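PDB 5M2Y: TssK C from Escherichia coli, which probably links the type VI secretion baseplate to the membrane complex, this chain being the C-terminal domain of the baseplate protein TssK. Local coordinates for residues A[67-78]-A[90-99]. Sequence-based numbering, arbitrary orientation.
Sequences LSGVIIRPVTHV and YFALDLSTDA
Tyr90 meets Val78 almost at a right angle, Val78 CG2 lying 3.6 Å from Tyr90 CD2, while the Tyr90 carbonyl accepts from Val75 N and a water joins Tyr90 N to Val75 O. Phe91 turns to the other face of the sheet, where its CB packs on Ile72 CG2 (3.6 Å) and its CD2 and CE2 run along Pro74. Ala92 and Arg73 exchange two backbone bonds, and Ala92 CB touches Val75 CG1. Leu93 lies alongside Ile72, Leu93 CD2 3.8 Å from Ile72 CG1. Asp94 pairs with Ile71 through both backbone bonds; with CG anti to its own N (chi1 -171°), its OD2 forms a side-on salt bridge with Arg73 NE and NH2, each at 2.9 Å. Both bonds lie in the guanidinium plane, one face of which has Ile71 CG2 over its centre, but the carboxylate is turned 53° from it: NE uses the anti lone pair of OD2, NH2 the same side out of plane. Leu95 CD2 reaches Val70 CG2, and Ser96 N bonds Gly69 O at 2.9 Å just before Ser96 OG N-caps helix 97-106 through Ala99 N. Strand 70-75 is outermost in the antiparallel sheet within this chain, with strand 89-95 between it and strand 28-35; helix 40-50 covers Ile72, Pro74 and Phe91.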
# COMPACT_ATOMS: atom_id res chain seq x y z
N LEU A 67 -11.84 1.30 0.61
CA LEU A 67 -11.79 0.28 1.65
C LEU A 67 -11.52 1.02 2.95
O LEU A 67 -10.49 1.67 3.08
CB LEU A 67 -10.70 -0.77 1.36
CG LEU A 67 -10.49 -1.84 2.45
CD1 LEU A 67 -11.69 -2.77 2.58
CD2 LEU A 67 -9.23 -2.63 2.20
N SER A 68 -12.45 0.94 3.90
CA SER A 68 -12.26 1.59 5.18
C SER A 68 -11.39 0.69 6.08
O SER A 68 -11.22 -0.49 5.80
CB SER A 68 -13.60 1.91 5.84
OG SER A 68 -14.28 0.73 6.22
N GLY A 69 -10.83 1.29 7.13
CA GLY A 69 -9.98 0.59 8.08
C GLY A 69 -8.52 0.47 7.67
O GLY A 69 -7.80 -0.40 8.16
N VAL A 70 -8.09 1.35 6.75
CA VAL A 70 -6.71 1.40 6.28
C VAL A 70 -6.12 2.72 6.77
O VAL A 70 -6.59 3.78 6.38
CB VAL A 70 -6.60 1.23 4.75
CG1 VAL A 70 -5.14 1.23 4.30
CG2 VAL A 70 -7.31 -0.03 4.28
N ILE A 71 -5.14 2.64 7.68
CA ILE A 71 -4.48 3.82 8.20
C ILE A 71 -3.05 3.75 7.70
O ILE A 71 -2.35 2.78 7.97
CB ILE A 71 -4.55 3.96 9.74
CG1 ILE A 71 -5.99 3.96 10.23
CG2 ILE A 71 -3.84 5.25 10.19
CD1 ILE A 71 -6.14 3.70 11.75
N ILE A 72 -2.64 4.76 6.95
CA ILE A 72 -1.29 4.84 6.41
C ILE A 72 -0.47 5.63 7.41
O ILE A 72 -0.79 6.76 7.72
CB ILE A 72 -1.30 5.45 4.98
CG1 ILE A 72 -2.07 4.51 4.01
CG2 ILE A 72 0.13 5.70 4.49
CD1 ILE A 72 -2.37 5.11 2.63
N ARG A 73 0.57 5.00 7.96
CA ARG A 73 1.42 5.67 8.94
C ARG A 73 2.84 5.81 8.45
O ARG A 73 3.45 4.81 8.06
CB ARG A 73 1.43 4.91 10.27
CG ARG A 73 0.08 4.62 10.86
CD ARG A 73 0.19 4.23 12.32
NE ARG A 73 -1.08 3.75 12.85
CZ ARG A 73 -1.98 4.55 13.41
NH1 ARG A 73 -1.76 5.84 13.54
NH2 ARG A 73 -3.12 4.02 13.87
N PRO A 74 3.43 7.03 8.52
CA PRO A 74 4.83 7.17 8.12
C PRO A 74 5.71 6.43 9.13
O PRO A 74 5.43 6.44 10.32
CB PRO A 74 5.06 8.68 8.13
CG PRO A 74 4.10 9.20 9.09
CD PRO A 74 2.88 8.32 8.98
N VAL A 75 6.72 5.73 8.62
CA VAL A 75 7.64 4.96 9.46
C VAL A 75 9.07 5.42 9.18
O VAL A 75 9.37 5.94 8.10
CB VAL A 75 7.50 3.43 9.32
CG1 VAL A 75 6.14 2.93 9.80
CG2 VAL A 75 7.74 2.99 7.88
N THR A 76 9.95 5.24 10.17
CA THR A 76 11.36 5.59 10.03
C THR A 76 12.04 4.60 9.06
O THR A 76 12.88 5.01 8.26
CB THR A 76 12.06 5.64 11.39
OG1 THR A 76 11.89 4.39 12.04
CG2 THR A 76 11.53 6.74 12.29
N HIS A 77 11.65 3.31 9.14
CA HIS A 77 12.18 2.23 8.31
C HIS A 77 11.27 1.01 8.36
O HIS A 77 10.52 0.83 9.31
CB HIS A 77 13.60 1.82 8.76
CG HIS A 77 13.74 1.51 10.21
ND1 HIS A 77 14.26 0.31 10.65
CD2 HIS A 77 13.45 2.27 11.29
CE1 HIS A 77 14.27 0.37 11.97
NE2 HIS A 77 13.79 1.53 12.40
N VAL A 78 11.38 0.17 7.32
CA VAL A 78 10.67 -1.10 7.20
C VAL A 78 11.52 -2.10 8.01
O VAL A 78 12.75 -2.13 7.86
CB VAL A 78 10.45 -1.50 5.72
CG1 VAL A 78 9.87 -2.91 5.58
CG2 VAL A 78 9.57 -0.48 5.00
N TYR A 90 8.73 5.79 3.55
CA TYR A 90 8.12 4.51 3.89
C TYR A 90 6.92 4.68 4.78
O TYR A 90 6.88 5.58 5.61
CB TYR A 90 9.16 3.54 4.48
CG TYR A 90 10.29 3.27 3.50
CD1 TYR A 90 11.38 4.13 3.42
CD2 TYR A 90 10.24 2.20 2.64
CE1 TYR A 90 12.40 3.92 2.49
CE2 TYR A 90 11.25 1.98 1.70
CZ TYR A 90 12.33 2.83 1.63
OH TYR A 90 13.33 2.63 0.71
N PHE A 91 5.91 3.85 4.54
CA PHE A 91 4.66 3.90 5.28
C PHE A 91 4.14 2.52 5.59
O PHE A 91 4.19 1.64 4.75
CB PHE A 91 3.58 4.65 4.48
CG PHE A 91 3.96 6.03 4.01
CD1 PHE A 91 4.65 6.22 2.83
CD2 PHE A 91 3.63 7.16 4.77
CE1 PHE A 91 5.03 7.51 2.42
CE2 PHE A 91 4.01 8.44 4.35
CZ PHE A 91 4.71 8.61 3.18
N ALA A 92 3.64 2.34 6.79
CA ALA A 92 3.02 1.08 7.17
C ALA A 92 1.54 1.15 6.90
O ALA A 92 0.94 2.21 7.04
CB ALA A 92 3.23 0.82 8.65
N LEU A 93 0.96 0.02 6.50
CA LEU A 93 -0.48 -0.07 6.35
C LEU A 93 -1.00 -0.66 7.66
O LEU A 93 -0.73 -1.82 7.98
CB LEU A 93 -0.89 -0.94 5.17
CG LEU A 93 -0.45 -0.50 3.77
CD1 LEU A 93 -1.05 -1.42 2.74
CD2 LEU A 93 -0.84 0.96 3.48
N ASP A 94 -1.67 0.17 8.46
CA ASP A 94 -2.26 -0.26 9.72
C ASP A 94 -3.68 -0.68 9.33
O ASP A 94 -4.56 0.15 9.15
CB ASP A 94 -2.25 0.88 10.76
CG ASP A 94 -2.65 0.45 12.16
OD1 ASP A 94 -3.10 -0.70 12.33
OD2 ASP A 94 -2.55 1.28 13.08
N LEU A 95 -3.86 -1.99 9.15
CA LEU A 95 -5.12 -2.57 8.71
C LEU A 95 -6.00 -3.06 9.84
O LEU A 95 -5.52 -3.70 10.77
CB LEU A 95 -4.87 -3.71 7.73
CG LEU A 95 -3.98 -3.43 6.50
CD1 LEU A 95 -3.61 -4.71 5.75
CD2 LEU A 95 -4.62 -2.40 5.57
N SER A 96 -7.30 -2.78 9.73
CA SER A 96 -8.32 -3.30 10.65
C SER A 96 -8.48 -4.79 10.31
O SER A 96 -7.99 -5.24 9.27
CB SER A 96 -9.64 -2.56 10.45
OG SER A 96 -10.27 -2.91 9.24
N THR A 97 -9.18 -5.54 11.17
CA THR A 97 -9.45 -6.96 10.94
C THR A 97 -10.20 -7.14 9.62
O THR A 97 -9.78 -7.97 8.81
CB THR A 97 -10.20 -7.55 12.15
OG1 THR A 97 -9.40 -7.35 13.32
CG2 THR A 97 -10.52 -9.03 11.96
N ASP A 98 -11.25 -6.34 9.40
CA ASP A 98 -12.08 -6.38 8.20
C ASP A 98 -11.33 -6.01 6.93
O ASP A 98 -11.52 -6.67 5.91
CB ASP A 98 -13.34 -5.51 8.36
CG ASP A 98 -14.36 -6.04 9.35
OD1 ASP A 98 -14.20 -7.19 9.83
OD2 ASP A 98 -15.33 -5.32 9.64
N ALA A 99 -10.47 -4.98 7.00
CA ALA A 99 -9.68 -4.53 5.84
C ALA A 99 -8.72 -5.59 5.33
O ALA A 99 -8.72 -5.87 4.14
CB ALA A 99 -8.93 -3.26 6.17
O HOH W 1 10.32 6.97 5.69